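Local atomic coordinates of cellulase (Soil metagenome, PDB entry 5I2U), a protein that probably hydrolyses the beta-1,4-glucosidic bonds of cellulose, as a salt-tolerant TIM-barrel cellulase of glycoside hydrolase family 5. Residues E178-I183 and I192-P197; W161-Y166 and V248-G253. One frame throughout, in Å; residues are numbered along the deposited sequence.

Contact 1: E178-I183 and I192-P197; sequences EVIAVI and ILVGSP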
ATOM      1  N   GLU A 178      -0.392  -7.307 -18.691  1.00 40.78           N
ATOM      2  CA  GLU A 178       0.228  -6.340 -19.593  1.00 43.95           C
ATOM      3  C   GLU A 178       1.159  -5.331 -18.910  1.00 41.47           C
ATOM      4  O   GLU A 178       2.230  -5.041 -19.430  1.00 35.84           O
ATOM      5  CB  GLU A 178      -0.840  -5.622 -20.414  1.00 49.22           C
ATOM      6  CG  GLU A 178      -1.451  -6.513 -21.486  1.00 53.72           C
ATOM      7  CD  GLU A 178      -2.513  -5.818 -22.321  1.00 57.32           C
ATOM      8  OE1 GLU A 178      -2.559  -4.574 -22.341  1.00 54.46           O
ATOM      9  OE2 GLU A 178      -3.305  -6.537 -22.968  1.00 66.61           O
ATOM     10  N   VAL A 179       0.765  -4.832 -17.740  1.00 41.11           N
ATOM     11  CA  VAL A 179       1.604  -3.907 -16.963  1.00 37.29           C
ATOM     12  C   VAL A 179       2.785  -4.637 -16.337  1.00 33.22           C
ATOM     13  O   VAL A 179       3.913  -4.124 -16.349  1.00 26.86           O
ATOM     14  CB  VAL A 179       0.778  -3.165 -15.880  1.00 38.41           C
ATOM     15  CG1 VAL A 179       1.672  -2.337 -14.969  1.00 37.88           C
ATOM     16  CG2 VAL A 179      -0.269  -2.269 -16.537  1.00 39.44           C
ATOM     17  N   ILE A 180       2.525  -5.820 -15.776  1.00 32.88           N
ATOM     18  CA  ILE A 180       3.601  -6.675 -15.239  1.00 36.71           C
ATOM     19  C   ILE A 180       4.645  -6.964 -16.319  1.00 37.75           C
ATOM     20  O   ILE A 180       5.854  -6.891 -16.057  1.00 38.98           O
ATOM     21  CB  ILE A 180       3.058  -8.013 -14.658  1.00 39.12           C
ATOM     22  CG1 ILE A 180       2.324  -7.762 -13.330  1.00 38.70           C
ATOM     23  CG2 ILE A 180       4.175  -9.041 -14.427  1.00 38.30           C
ATOM     24  CD1 ILE A 180       1.375  -8.881 -12.940  1.00 38.16           C
ATOM     25  N   ALA A 181       4.174  -7.301 -17.521  1.00 40.83           N
ATOM     26  CA  ALA A 181       5.066  -7.565 -18.669  1.00 40.67           C
ATOM     27  C   ALA A 181       6.008  -6.405 -18.922  1.00 38.63           C
ATOM     28  O   ALA A 181       7.203  -6.615 -19.073  1.00 39.00           O
ATOM     29  CB  ALA A 181       4.265  -7.877 -19.928  1.00 40.89           C
ATOM     30  N   VAL A 182       5.480  -5.183 -18.900  1.00 39.02           N
ATOM     31  CA  VAL A 182       6.314  -3.994 -19.079  1.00 37.60           C
ATOM     32  C   VAL A 182       7.307  -3.812 -17.936  1.00 38.23           C
ATOM     33  O   VAL A 182       8.460  -3.475 -18.184  1.00 42.21           O
ATOM     34  CB  VAL A 182       5.477  -2.706 -19.222  1.00 37.31           C
ATOM     35  CG1 VAL A 182       6.372  -1.474 -19.249  1.00 38.26           C
ATOM     36  CG2 VAL A 182       4.632  -2.753 -20.493  1.00 40.46           C
ATOM     37  N   ILE A 183       6.850  -3.992 -16.692  1.00 37.99           N
ATOM     38  CA  ILE A 183       7.706  -3.778 -15.515  1.00 36.70           C
ATOM     39  C   ILE A 183       8.835  -4.789 -15.511  1.00 35.17           C
ATOM     40  O   ILE A 183       9.998  -4.406 -15.380  1.00 35.26           O
ATOM     41  CB  ILE A 183       6.933  -3.867 -14.164  1.00 36.90           C
ATOM     42  CG1 ILE A 183       5.966  -2.685 -14.016  1.00 39.57           C
ATOM     43  CG2 ILE A 183       7.901  -3.860 -12.984  1.00 34.19           C
ATOM     44  CD1 ILE A 183       4.969  -2.820 -12.880  1.00 39.02           C
ATOM     45  N   ILE A 192       5.601  -6.695  -7.153  1.00 33.99           N
ATOM     46  CA  ILE A 192       4.481  -6.033  -7.800  1.00 33.33           C
ATOM     47  C   ILE A 192       3.220  -6.476  -7.094  1.00 35.13           C
ATOM     48  O   ILE A 192       2.951  -7.679  -7.017  1.00 38.22           O
ATOM     49  CB  ILE A 192       4.338  -6.405  -9.289  1.00 30.89           C
ATOM     50  CG1 ILE A 192       5.611  -6.039 -10.073  1.00 33.50           C
ATOM     51  CG2 ILE A 192       3.131  -5.674  -9.876  1.00 29.25           C
ATOM     52  CD1 ILE A 192       5.690  -6.626 -11.476  1.00 32.91           C
ATOM     53  N   LEU A 193       2.442  -5.513  -6.600  1.00 33.59           N
ATOM     54  CA  LEU A 193       1.207  -5.816  -5.916  1.00 34.39           C
ATOM     55  C   LEU A 193       0.053  -5.634  -6.881  1.00 35.61           C
ATOM     56  O   LEU A 193      -0.023  -4.619  -7.571  1.00 35.69           O
ATOM     57  CB  LEU A 193       1.050  -4.900  -4.714  1.00 34.90           C
ATOM     58  CG  LEU A 193       2.202  -4.845  -3.705  1.00 33.62           C
ATOM     59  CD1 LEU A 193       1.752  -3.980  -2.534  1.00 33.67           C
ATOM     60  CD2 LEU A 193       2.636  -6.212  -3.200  1.00 32.69           C
ATOM     61  N   VAL A 194      -0.859  -6.604  -6.905  1.00 37.14           N
ATOM     62  CA  VAL A 194      -1.931  -6.668  -7.911  1.00 34.15           C
ATOM     63  C   VAL A 194      -3.300  -6.538  -7.262  1.00 32.83           C
ATOM     64  O   VAL A 194      -3.674  -7.343  -6.425  1.00 33.88           O
ATOM     65  CB  VAL A 194      -1.869  -7.996  -8.694  1.00 36.45           C
ATOM     66  CG1 VAL A 194      -3.052  -8.135  -9.660  1.00 36.97           C
ATOM     67  CG2 VAL A 194      -0.553  -8.085  -9.446  1.00 38.74           C
ATOM     68  N   GLY A 195      -4.046  -5.528  -7.683  1.00 34.56           N
ATOM     69  CA  GLY A 195      -5.377  -5.280  -7.193  1.00 37.28           C
ATOM     70  C   GLY A 195      -6.384  -6.207  -7.831  1.00 41.72           C
ATOM     71  O   GLY A 195      -6.096  -6.847  -8.841  1.00 43.18           O
ATOM     72  N   SER A 196      -7.571  -6.261  -7.233  1.00 42.58           N
ATOM     73  CA  SER A 196      -8.672  -7.067  -7.739  1.00 41.86           C
ATOM     74  C   SER A 196     -10.001  -6.322  -7.552  1.00 42.05           C
ATOM     75  O   SER A 196     -10.063  -5.350  -6.780  1.00 37.45           O
ATOM     76  CB  SER A 196      -8.692  -8.440  -7.057  1.00 40.41           C
ATOM     77  OG  SER A 196      -8.871  -8.333  -5.665  1.00 37.21           O
ATOM     78  N   PRO A 197     -11.065  -6.764  -8.264  1.00 42.18           N
ATOM     79  CA  PRO A 197     -12.309  -5.984  -8.247  1.00 44.01           C
ATOM     80  C   PRO A 197     -13.000  -5.914  -6.889  1.00 44.44           C
ATOM     81  O   PRO A 197     -12.688  -6.694  -5.976  1.00 45.15           O
ATOM     82  CB  PRO A 197     -13.204  -6.691  -9.284  1.00 45.31           C
ATOM     83  CG  PRO A 197     -12.298  -7.560 -10.076  1.00 44.61           C
ATOM     84  CD  PRO A 197     -11.178  -7.933  -9.157  1.00 42.51           C
TER

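Contact 2: W161-Y166 and V248-G253; sequences WNEPDY and VSECGG. With GOL (glycerol), chain D.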
ATOM      1  N   TRP A 161      -2.629  -1.032  -9.523  1.00 39.98           N
ATOM      2  CA  TRP A 161      -4.001  -0.550  -9.638  1.00 40.78           C
ATOM      3  C   TRP A 161      -4.651  -0.603  -8.264  1.00 38.91           C
ATOM      4  O   TRP A 161      -5.099  -1.674  -7.820  1.00 39.89           O
ATOM      5  CB  TRP A 161      -4.775  -1.408 -10.643  1.00 41.05           C
ATOM      6  CG  TRP A 161      -6.133  -0.909 -11.001  1.00 43.24           C
ATOM      7  CD1 TRP A 161      -6.839   0.102 -10.403  1.00 42.86           C
ATOM      8  CD2 TRP A 161      -6.972  -1.428 -12.028  1.00 45.10           C
ATOM      9  NE1 TRP A 161      -8.061   0.243 -10.999  1.00 46.97           N
ATOM     10  CE2 TRP A 161      -8.175  -0.681 -12.004  1.00 47.88           C
ATOM     11  CE3 TRP A 161      -6.829  -2.455 -12.968  1.00 43.86           C
ATOM     12  CZ2 TRP A 161      -9.228  -0.917 -12.899  1.00 47.63           C
ATOM     13  CZ3 TRP A 161      -7.880  -2.699 -13.856  1.00 46.70           C
ATOM     14  CH2 TRP A 161      -9.066  -1.931 -13.812  1.00 46.79           C
ATOM     15  N   ASN A 162      -4.695   0.558  -7.604  1.00 39.13           N
ATOM     16  CA  ASN A 162      -5.147   0.658  -6.213  1.00 34.74           C
ATOM     17  C   ASN A 162      -6.387  -0.176  -5.899  1.00 36.76           C
ATOM     18  O   ASN A 162      -6.313  -1.158  -5.170  1.00 34.28           O
ATOM     19  CB  ASN A 162      -5.411   2.115  -5.854  1.00 35.02           C
ATOM     20  CG  ASN A 162      -6.147   2.276  -4.524  1.00 31.34           C
ATOM     21  OD1 ASN A 162      -5.818   1.618  -3.543  1.00 30.76           O
ATOM     22  ND2 ASN A 162      -7.147   3.118  -4.505  1.00 29.92           N
ATOM     23  N   GLU A 163      -7.518   0.226  -6.465  1.00 39.10           N
ATOM     24  CA  GLU A 163      -8.795  -0.368  -6.127  1.00 39.51           C
ATOM     25  C   GLU A 163      -9.662  -0.395  -7.370  1.00 41.66           C
ATOM     26  O   GLU A 163     -10.424   0.537  -7.619  1.00 38.46           O
ATOM     27  CB  GLU A 163      -9.481   0.432  -5.008  1.00 41.38           C
ATOM     28  CG  GLU A 163      -9.066   0.034  -3.604  1.00 38.49           C
ATOM     29  CD  GLU A 163      -9.845   0.753  -2.517  1.00 37.96           C
ATOM     30  OE1 GLU A 163     -10.618   1.680  -2.795  1.00 38.86           O
ATOM     31  OE2 GLU A 163      -9.660   0.396  -1.347  1.00 44.51           O
ATOM     32  N   PRO A 164      -9.528  -1.460  -8.176  1.00 41.72           N
ATOM     33  CA  PRO A 164     -10.515  -1.676  -9.213  1.00 42.24           C
ATOM     34  C   PRO A 164     -11.884  -1.869  -8.546  1.00 44.46           C
ATOM     35  O   PRO A 164     -11.978  -2.618  -7.566  1.00 40.58           O
ATOM     36  CB  PRO A 164     -10.047  -2.962  -9.907  1.00 44.13           C
ATOM     37  CG  PRO A 164      -8.676  -3.254  -9.397  1.00 45.61           C
ATOM     38  CD  PRO A 164      -8.520  -2.530  -8.102  1.00 45.23           C
ATOM     39  N   ASP A 165     -12.902  -1.156  -9.031  1.00 42.94           N
ATOM     40  CA  ASP A 165     -14.265  -1.282  -8.485  1.00 47.66           C
ATOM     41  C   ASP A 165     -15.132  -2.253  -9.326  1.00 49.88           C
ATOM     42  O   ASP A 165     -15.116  -3.463  -9.066  1.00 45.07           O
ATOM     43  CB  ASP A 165     -14.959   0.085  -8.214  1.00 46.80           C
ATOM     44  CG  ASP A 165     -14.794   1.108  -9.347  1.00 48.47           C
ATOM     45  OD1 ASP A 165     -14.597   0.712 -10.526  1.00 52.71           O
ATOM     46  OD2 ASP A 165     -14.878   2.317  -9.047  1.00 44.26           O
ATOM     47  N   TYR A 166     -15.837  -1.743 -10.337  1.00 48.59           N
ATOM     48  CA  TYR A 166     -16.873  -2.511 -11.041  1.00 53.22           C
ATOM     49  C   TYR A 166     -16.297  -3.073 -12.355  1.00 55.38           C
ATOM     50  O   TYR A 166     -16.427  -2.483 -13.441  1.00 56.32           O
ATOM     51  CB  TYR A 166     -18.112  -1.638 -11.258  1.00 55.41           C
ATOM     52  CG  TYR A 166     -18.514  -0.855 -10.016  1.00 57.45           C
ATOM     53  CD1 TYR A 166     -19.236  -1.458  -8.979  1.00 58.11           C
ATOM     54  CD2 TYR A 166     -18.157   0.489  -9.875  1.00 58.37           C
ATOM     55  CE1 TYR A 166     -19.606  -0.735  -7.845  1.00 57.33           C
ATOM     56  CE2 TYR A 166     -18.518   1.215  -8.750  1.00 61.97           C
ATOM     57  CZ  TYR A 166     -19.243   0.601  -7.738  1.00 61.37           C
ATOM     58  OH  TYR A 166     -19.578   1.334  -6.623  1.00 69.99           O
ATOM     59  N   VAL A 248      -1.776  -6.623   2.358  1.00 30.83           N
ATOM     60  CA  VAL A 248      -2.759  -5.561   2.647  1.00 30.65           C
ATOM     61  C   VAL A 248      -2.110  -4.180   2.404  1.00 32.21           C
ATOM     62  O   VAL A 248      -1.427  -3.635   3.276  1.00 33.91           O
ATOM     63  CB  VAL A 248      -3.301  -5.702   4.085  1.00 32.42           C
ATOM     64  CG1 VAL A 248      -4.170  -4.514   4.482  1.00 34.91           C
ATOM     65  CG2 VAL A 248      -4.088  -7.007   4.212  1.00 32.07           C
ATOM     66  N   SER A 249      -2.295  -3.635   1.199  1.00 31.40           N
ATOM     67  CA  SER A 249      -1.647  -2.373   0.816  1.00 29.55           C
ATOM     68  C   SER A 249      -2.425  -1.148   1.315  1.00 29.89           C
ATOM     69  O   SER A 249      -1.916  -0.021   1.272  1.00 24.75           O
ATOM     70  CB  SER A 249      -1.435  -2.302  -0.700  1.00 27.22           C
ATOM     71  OG  SER A 249      -2.660  -2.353  -1.392  1.00 27.28           O
ATOM     72  N   GLU A 250      -3.650  -1.368   1.790  1.00 27.89           N
ATOM     73  CA  GLU A 250      -4.419  -0.294   2.398  1.00 29.33           C
ATOM     74  C   GLU A 250      -5.433  -0.862   3.360  1.00 29.98           C
ATOM     75  O   GLU A 250      -6.148  -1.811   3.019  1.00 34.82           O
ATOM     76  CB  GLU A 250      -5.152   0.482   1.320  1.00 31.52           C
ATOM     77  CG  GLU A 250      -5.719   1.801   1.777  1.00 30.74           C
ATOM     78  CD  GLU A 250      -6.564   2.422   0.704  1.00 31.20           C
ATOM     79  OE1 GLU A 250      -5.996   2.825  -0.340  1.00 28.21           O
ATOM     80  OE2 GLU A 250      -7.793   2.488   0.911  1.00 31.91           O
ATOM     81  N   CYS A 251      -5.485  -0.303   4.560  1.00 28.10           N
ATOM     82  CA  CYS A 251      -6.506  -0.672   5.518  1.00 29.19           C
ATOM     83  C   CYS A 251      -6.726   0.395   6.559  1.00 28.51           C
ATOM     84  O   CYS A 251      -5.898   1.295   6.740  1.00 29.73           O
ATOM     85  CB  CYS A 251      -6.170  -2.009   6.215  1.00 29.74           C
ATOM     86  SG  CYS A 251      -4.692  -2.039   7.255  1.00 30.36           S
ATOM     87  N   GLY A 252      -7.831   0.266   7.272  1.00 30.85           N
ATOM     88  CA  GLY A 252      -8.130   1.168   8.381  1.00 34.25           C
ATOM     89  C   GLY A 252      -9.132   0.660   9.394  1.00 34.45           C
ATOM     90  O   GLY A 252      -9.753  -0.402   9.215  1.00 34.85           O
ATOM     91  N   GLY A 253      -9.253   1.424  10.476  1.00 34.58           N
ATOM     92  CA  GLY A 253     -10.195   1.144  11.558  1.00 35.45           C
ATOM     93  C   GLY A 253     -11.523   1.833  11.382  1.00 32.87           C
ATOM     94  O   GLY A 253     -12.509   1.452  12.022  1.00 36.20           O
TER
HETATM   95  C1  GOL D 402     -10.681   5.257   1.141  1.00 47.26           C
HETATM   96  O1  GOL D 402     -12.084   5.535   1.150  1.00 51.06           O
HETATM   97  C2  GOL D 402     -10.291   4.559  -0.157  1.00 46.62           C
HETATM   98  O2  GOL D 402     -10.343   3.136   0.057  1.00 45.90           O
HETATM   99  C3  GOL D 402      -8.880   5.000  -0.568  1.00 43.40           C
HETATM  100  O3  GOL D 402      -8.248   4.065  -1.462  1.00 43.15           O

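Contact 1: E178-I183 and I192-P197
The 178-183 part of helix 169-186, which presents Ile180 and Ile183, lies against strand 192-194, which presents Ile192 and Val194, with the axes of these short segments 10.5 Å apart at closest. Their chain directions differ by 177°, almost exactly antiparallel, as expected where the helix of a beta-alpha-beta unit runs back before the next parallel strand. The nearest alpha carbons, Ile180 CA and Ile192 CA, are 7.5 Å apart, a gap bridged by side chains and by no hydrogen bond.

Ile192 contributes most to the interface. Its CG1 branch stands anti to the carbonyl carbon (chi1 -59°) and is extended at chi2 (168°), which carries CD1 out to the helix. This methyl meets Ile180 CG1 at 4.0 Å, the two side chains slanting across each other, and approaches Ile183 CG2 to 3.8 Å in a tip-to-tip meeting. Ile180 also reaches further along the strand: its CD1 lies 4.1 Å from Val194 CG2, the side chains crossing at roughly a right angle. Replacing Ile180 with an alanine would probably open a gap beside Ile192 CD1 and take away the methyl that meets Val194 CG2.

Around this patch, Ile211 packs on Ile180, while Tyr158 of the preceding strand touches both Ile183 and Ile192. Every cross-contact is between saturated carbons of buried residues, which implies cohesion through shape and exclusion of water, with no directional bond fixing the register.

Contact 2: W161-Y166 and V248-G253
The side-chain amide of Asn162 and the carboxylate of Glu250 lie with their planes 32° apart, while the carboxylate of Glu163 is turned 44° from that of Glu250 and its chain crosses at about a right angle. Within the loop, Pro164 CG sits 3.6 Å above the centre of one face of the Trp161 ring. Asn162 OD1 and Glu250 OE1 are 3.4 Å apart, but both are acceptors and form no bond; Arg89 joins them, donating to the former and forming a salt bridge with the latter. Glu163 OE2 approaches Glu250 OE2 to 3.6 Å, and these oxygens are held separately by His222 and Tyr224.

Glu250 has CG anti to its own N (chi1 -166°) and an extended chain, which sends its carboxylate across to residues 162-163. A glycerol, probably from the crystallisation liquor, donates hydrogen bonds from O3 to Glu250 OE1 (2.8 Å) and from O2 to Glu250 OE2 (2.8 Å); Asn162 ND2 adds a weak hydrogen bond to O3. Two glutamates whose carboxylates come together, one after the fourth barrel strand, in an Asn-Glu-Pro sequence, and one at the seventh, match the acid/base and nucleophile positions of retaining family 5 cellulases, so this is probably the active site.

Overall arrangement
Both contacts are buried and both draw on the same eight-stranded parallel barrel, but at different depths. Contact 1 lies outside the barrel wall, its centre about 14 Å from the chain centre, fastening helix 169-186 to strand 192-194 through hydrocarbon alone. Contact 2 lies nearer the middle, its centre about 8 Å from the chain centre, and brings together polar groups from a loop after strand 156-159 and from strand 246-252, with a glycerol bound over them. Along the chain contact 1 is nested inside the loop that contact 2 closes. The two adjoin directly: Ser196 O is 3.5 Å from Pro164 CD, and Leu193 CD1 is 4.0 Å from Ser249 CB.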